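Local atomic coordinates of [4Fe-4S]-dependent U34-ARNt thiolase (Methanococcus maripaludis, PDB entry 6SCY), a protein that probably transfers sulfur to the wobble uridine of tRNA in an ATP-dependent reaction, and carries a [4Fe-4S] cluster and bound zinc. Residues N49-M54 / N78-A83; C162-I167 / K204-L209. One frame throughout, in Å; residues are numbered along the deposited sequence.

Overall arrangement
Both contacts are parallel strand pairs of one five-stranded sheet in the PP-loop domain, ordered 111-116, 80-87, 51-55, 164-167, 204-206. Contact 1 joins strands 51-55 and 80-87. Contact 2 adds the last strand, 204-206, to 164-167 on the other flank of 51-55. Their centres lie about 10 Å apart, and segments 49-54 and 162-167 are joined by probable hydrogen bonds, K51 O to D163 N (2.8 Å) and A53 O to A166 N (2.9 Å). M54 and I167 both sit close to the predicted ATP site, the side chain of I167 about 5 Å from both G55 and G168. The side chain of R205 in contact 2 is about 10 Å from the iron-sulfur cluster.

Contact 1. Residues N49-M54 / N78-A83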
loop_
_atom_site.group_PDB
_atom_site.type_symbol
_atom_site.label_atom_id
_atom_site.label_comp_id
_atom_site.label_asym_id
_atom_site.label_seq_id
_atom_site.Cartn_x
_atom_site.Cartn_y
_atom_site.Cartn_z
ATOM N N ASN A 49 8.726 9.192 37.232
ATOM C CA ASN A 49 10.085 8.648 37.147
ATOM C C ASN A 49 10.577 8.399 35.695
ATOM O O ASN A 49 11.386 7.487 35.465
ATOM C CB ASN A 49 10.265 7.400 38.036
ATOM C CG ASN A 49 9.531 7.477 39.350
ATOM O OD1 ASN A 49 9.653 8.445 40.109
ATOM N ND2 ASN A 49 8.728 6.463 39.628
ATOM N N ILE A 50 10.165 9.256 34.733
ATOM C CA ILE A 50 10.665 9.151 33.349
ATOM C C ILE A 50 11.091 10.532 32.796
ATOM O O ILE A 50 10.520 11.554 33.164
ATOM C CB ILE A 50 9.766 8.369 32.337
ATOM C CG1 ILE A 50 8.372 8.971 32.214
ATOM C CG2 ILE A 50 9.710 6.870 32.616
ATOM C CD1 ILE A 50 8.225 9.630 30.976
ATOM N N LYS A 51 12.094 10.531 31.902
ATOM C CA LYS A 51 12.666 11.708 31.243
ATOM C C LYS A 51 12.395 11.591 29.736
ATOM O O LYS A 51 12.734 10.562 29.142
ATOM C CB LYS A 51 14.184 11.750 31.533
ATOM C CG LYS A 51 14.893 13.013 31.085
ATOM C CD LYS A 51 16.378 12.914 31.344
ATOM C CE LYS A 51 16.832 13.830 32.451
ATOM N NZ LYS A 51 18.308 13.977 32.452
ATOM N N VAL A 52 11.764 12.611 29.122
ATOM C CA VAL A 52 11.465 12.565 27.683
ATOM C C VAL A 52 12.141 13.690 26.923
ATOM O O VAL A 52 11.823 14.858 27.135
ATOM C CB VAL A 52 9.950 12.489 27.350
ATOM C CG1 VAL A 52 9.706 12.530 25.843
ATOM C CG2 VAL A 52 9.304 11.250 27.956
ATOM N N ALA A 53 13.062 13.326 26.023
ATOM C CA ALA A 53 13.754 14.242 25.121
ATOM C C ALA A 53 12.808 14.443 23.956
ATOM O O ALA A 53 12.052 13.524 23.637
ATOM C CB ALA A 53 15.037 13.606 24.622
ATOM N N MET A 54 12.810 15.617 23.330
ATOM C CA MET A 54 11.896 15.834 22.217
ATOM C C MET A 54 12.496 16.675 21.123
ATOM O O MET A 54 12.932 17.796 21.373
ATOM C CB MET A 54 10.526 16.375 22.668
ATOM C CG MET A 54 10.588 17.495 23.646
ATOM S SD MET A 54 8.948 18.152 23.954
ATOM C CE MET A 54 9.391 19.655 24.715
ATOM N N ASN A 78 8.187 13.851 39.460
ATOM C CA ASN A 78 9.440 13.191 39.126
ATOM C C ASN A 78 9.531 12.805 37.666
ATOM O O ASN A 78 10.013 11.724 37.352
ATOM C CB ASN A 78 9.687 11.984 40.041
ATOM C CG ASN A 78 9.731 12.280 41.520
ATOM O OD1 ASN A 78 9.596 13.428 41.975
ATOM N ND2 ASN A 78 9.924 11.234 42.308
ATOM N N SER A 79 9.100 13.691 36.765
ATOM C CA SER A 79 9.208 13.447 35.327
ATOM C C SER A 79 9.727 14.673 34.600
ATOM O O SER A 79 9.241 15.775 34.847
ATOM C CB SER A 79 7.906 12.918 34.744
ATOM O OG SER A 79 7.905 11.503 34.824
ATOM N N ASN A 80 10.764 14.498 33.769
ATOM C CA ASN A 80 11.439 15.592 33.077
ATOM C C ASN A 80 11.150 15.629 31.586
ATOM O O ASN A 80 10.795 14.605 30.998
ATOM C CB ASN A 80 12.951 15.511 33.340
ATOM C CG ASN A 80 13.674 16.824 33.222
ATOM O OD1 ASN A 80 14.388 17.074 32.248
ATOM N ND2 ASN A 80 13.506 17.693 34.218
ATOM N N LEU A 81 11.334 16.815 30.968
ATOM C CA LEU A 81 11.112 17.046 29.541
ATOM C C LEU A 81 12.222 17.964 29.005
ATOM O O LEU A 81 12.371 19.095 29.466
ATOM C CB LEU A 81 9.710 17.657 29.336
ATOM C CG LEU A 81 9.081 17.575 27.954
ATOM C CD1 LEU A 81 8.725 16.162 27.600
ATOM C CD2 LEU A 81 7.826 18.405 27.894
ATOM N N ILE A 82 13.042 17.447 28.082
ATOM C CA ILE A 82 14.152 18.188 27.481
ATOM C C ILE A 82 13.864 18.359 25.990
ATOM O O ILE A 82 13.413 17.413 25.357
ATOM C CB ILE A 82 15.529 17.489 27.729
ATOM C CG1 ILE A 82 15.686 17.025 29.184
ATOM C CG2 ILE A 82 16.714 18.397 27.325
ATOM C CD1 ILE A 82 16.713 15.907 29.372
ATOM N N ALA A 83 14.121 19.551 25.425
ATOM C CA ALA A 83 13.912 19.814 23.998
ATOM C C ALA A 83 15.241 19.908 23.281
ATOM O O ALA A 83 16.146 20.580 23.765
ATOM C CB ALA A 83 13.124 21.097 23.804
#
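K51 and I82 meet on one face of a parallel strand pair, V52, M54 and L81 on the other. Strands 51-55 and 80-87 are the two arms of a beta-alpha-beta unit, connected through helix 60-75, in the Rossmann-like PP-loop fold. On the first face the bump is the I82 CD1 methyl. The K51 chain passes obliquely across it: K51 CD comes to 3.6 Å from I82 CD1, with CG and CE nearly as close. CG of K51 is anti to the backbone N (chi1 -172°), which puts K51 CG beside N80 CB, 3.9 Å away. The K51 and N80 side chains run side by side, pointing the same way. The lysine NZ reaches on to the carbonyl oxygen of E160. An alanine in place of K51 would probably leave that carbonyl without its ammonium partner and open a gap beside the I82 methyl. On this face the A53 methyl is met by C162 of the neighbouring segment 162-167.

On the second face V52 and L81 lie side by side, L81 CD1 coming to 3.9 Å from V52 CB. M54 runs at about a right angle to L81. Its CG sits between the backbone N and the carbonyl carbon, and beyond CG the extended thioether carries M54 CE over to L81 CD2 at 3.8 Å. A83 CB lies 4.1 Å from M54 CE. Y73 of helix 60-75 covers V52, and A66 of that helix covers M54.

The backbones are joined by bonds from N80 N to I50 O, V52 N to N80 O and I82 N to V52 O, with weak ones at the two ends. The V52 N-H points almost straight at N80 O (165°, 2.9 Å), yet its nitrogen stands 36° above the plane of that carbonyl.

Contact 2. Residues C162-I167 / K204-L209; sequences CDFLAI and KRIKPL. With SO4 (sulfate ion), chain B.
R205 leans across I167 and L165 where strands 164-167 and 204-206 run parallel. Its CB leaves the backbone on the same sheet face as L165. R205 CG packs against L165 CD2 at 3.8 Å, and I167 CG1 is the next neighbour. The chain is extended through CD to NE (chi3 175°), and NE still lies near the same leucine methyl. CZ meets I167 CG1 and CD1, with CG1 over one face of the guanidinium, offset toward the rim and 3.5 Å from R205 NH1. At the tip, sulfate O3 lies in the guanidinium plane at its edge. R205 NH1 donates a weak hydrogen bond, 3.5 Å, to sulfate O3, and R149 NH2 binds the ion too. A second sulfate forms a salt bridge with R205 NH1. Both ions probably come from the crystallisation liquor.

On the opposite face the F164 and I206 side chains cross at about a right angle, F164 CD1 touching I206 CG2 at 3.7 Å, and K204 O lies in the ring plane at its edge. L165 takes part in two backbone bonds, its N to K204 O and its O from I206 N; I167 N follows to I206 O.

L165 and I167 rest on L153 of helix 141-159, while A166 and P208 face helix 60-75. Strand 51-55 flanks 164-167 on its other side, and 204-206 is an outermost strand of the sheet.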
loop_
_atom_site.group_PDB
_atom_site.type_symbol
_atom_site.label_atom_id
_atom_site.label_comp_id
_atom_site.label_asym_id
_atom_site.label_seq_id
_atom_site.Cartn_x
_atom_site.Cartn_y
_atom_site.Cartn_z
ATOM N N CYS A 162 17.806 9.867 28.582
ATOM C CA CYS A 162 16.360 9.951 28.376
ATOM C C CYS A 162 15.754 8.592 28.134
ATOM O O CYS A 162 16.399 7.719 27.557
ATOM C CB CYS A 162 16.031 10.917 27.243
ATOM S SG CYS A 162 16.454 12.643 27.600
ATOM N N ASP A 163 14.512 8.413 28.570
ATOM C CA ASP A 163 13.784 7.160 28.410
ATOM C C ASP A 163 13.125 7.063 27.026
ATOM O O ASP A 163 13.049 5.972 26.452
ATOM C CB ASP A 163 12.761 6.994 29.546
ATOM C CG ASP A 163 13.426 6.866 30.898
ATOM O OD1 ASP A 163 14.121 5.850 31.121
ATOM O OD2 ASP A 163 13.263 7.784 31.729
ATOM N N PHE A 164 12.661 8.206 26.492
ATOM C CA PHE A 164 12.002 8.274 25.191
ATOM C C PHE A 164 12.434 9.501 24.392
ATOM O O PHE A 164 12.829 10.520 24.971
ATOM C CB PHE A 164 10.476 8.269 25.356
ATOM C CG PHE A 164 9.914 7.061 26.060
ATOM C CD1 PHE A 164 9.777 5.849 25.393
ATOM C CD2 PHE A 164 9.507 7.137 27.386
ATOM C CE1 PHE A 164 9.251 4.731 26.043
ATOM C CE2 PHE A 164 8.978 6.019 28.035
ATOM C CZ PHE A 164 8.854 4.824 27.358
ATOM N N LEU A 165 12.355 9.393 23.057
ATOM C CA LEU A 165 12.644 10.480 22.129
ATOM C C LEU A 165 11.332 10.773 21.387
ATOM O O LEU A 165 10.888 9.962 20.575
ATOM C CB LEU A 165 13.797 10.106 21.171
ATOM C CG LEU A 165 14.097 11.043 19.989
ATOM C CD1 LEU A 165 14.793 12.318 20.431
ATOM C CD2 LEU A 165 14.958 10.344 18.965
ATOM N N ALA A 166 10.681 11.897 21.727
ATOM C CA ALA A 166 9.418 12.300 21.123
ATOM C C ALA A 166 9.634 13.042 19.803
ATOM O O ALA A 166 10.415 13.989 19.752
ATOM C CB ALA A 166 8.615 13.139 22.097
ATOM N N ILE A 167 8.977 12.569 18.723
ATOM C CA ILE A 167 9.049 13.132 17.366
ATOM C C ILE A 167 7.647 13.602 16.950
ATOM O O ILE A 167 6.671 12.878 17.144
ATOM C CB ILE A 167 9.690 12.137 16.334
ATOM C CG1 ILE A 167 10.955 11.423 16.874
ATOM C CG2 ILE A 167 9.975 12.808 14.992
ATOM C CD1 ILE A 167 12.178 12.275 17.088
ATOM N N LYS A 204 13.931 4.846 22.703
ATOM C CA LYS A 204 12.670 4.593 22.003
ATOM C C LYS A 204 12.056 5.850 21.396
ATOM O O LYS A 204 11.815 6.830 22.105
ATOM C CB LYS A 204 11.667 3.885 22.931
ATOM C CG LYS A 204 10.753 2.895 22.218
ATOM C CD LYS A 204 9.370 3.459 21.918
ATOM C CE LYS A 204 8.451 2.379 21.402
ATOM N NZ LYS A 204 7.046 2.854 21.308
ATOM N N ARG A 205 11.811 5.808 20.078
ATOM C CA ARG A 205 11.202 6.896 19.320
ATOM C C ARG A 205 9.682 6.857 19.480
ATOM O O ARG A 205 9.035 5.915 19.019
ATOM C CB ARG A 205 11.587 6.801 17.835
ATOM C CG ARG A 205 12.603 7.833 17.378
ATOM C CD ARG A 205 12.982 7.615 15.924
ATOM N NE ARG A 205 13.861 8.671 15.428
ATOM C CZ ARG A 205 13.482 9.638 14.601
ATOM N NH1 ARG A 205 12.239 9.678 14.141
ATOM N NH2 ARG A 205 14.351 10.553 14.204
ATOM N N ILE A 206 9.121 7.857 20.171
ATOM C CA ILE A 206 7.675 7.983 20.393
ATOM C C ILE A 206 7.126 9.135 19.542
ATOM O O ILE A 206 7.827 10.123 19.340
ATOM C CB ILE A 206 7.266 8.081 21.900
ATOM C CG1 ILE A 206 8.021 9.210 22.648
ATOM C CG2 ILE A 206 7.458 6.739 22.597
ATOM C CD1 ILE A 206 7.285 9.874 23.814
ATOM N N LYS A 207 5.905 8.993 19.005
ATOM C CA LYS A 207 5.261 10.029 18.189
ATOM C C LYS A 207 3.908 10.357 18.820
ATOM O O LYS A 207 2.932 9.644 18.571
ATOM C CB LYS A 207 5.100 9.590 16.723
ATOM C CG LYS A 207 6.399 9.564 15.944
ATOM C CD LYS A 207 6.469 8.351 15.033
ATOM C CE LYS A 207 7.888 7.888 14.821
ATOM N NZ LYS A 207 8.497 7.342 16.069
ATOM N N PRO A 208 3.828 11.383 19.697
ATOM C CA PRO A 208 2.540 11.690 20.333
ATOM C C PRO A 208 1.464 12.113 19.339
ATOM O O PRO A 208 0.313 11.751 19.519
ATOM C CB PRO A 208 2.888 12.806 21.328
ATOM C CG PRO A 208 4.380 12.748 21.490
ATOM C CD PRO A 208 4.881 12.312 20.154
ATOM N N LEU A 209 1.847 12.817 18.268
ATOM C CA LEU A 209 0.915 13.324 17.256
ATOM C C LEU A 209 0.539 12.317 16.147
ATOM O O LEU A 209 -0.232 12.669 15.252
ATOM C CB LEU A 209 1.463 14.634 16.638
ATOM C CG LEU A 209 1.681 15.844 17.584
ATOM C CD1 LEU A 209 2.294 16.984 16.850
ATOM C CD2 LEU A 209 0.389 16.338 18.159
HETATM S S SO4 B . 12.921 13.391 11.687
HETATM O O1 SO4 B . 13.003 13.904 13.054
HETATM O O2 SO4 B . 12.253 14.372 10.830
HETATM O O3 SO4 B . 12.166 12.140 11.674
HETATM O O4 SO4 B . 14.271 13.142 11.187
#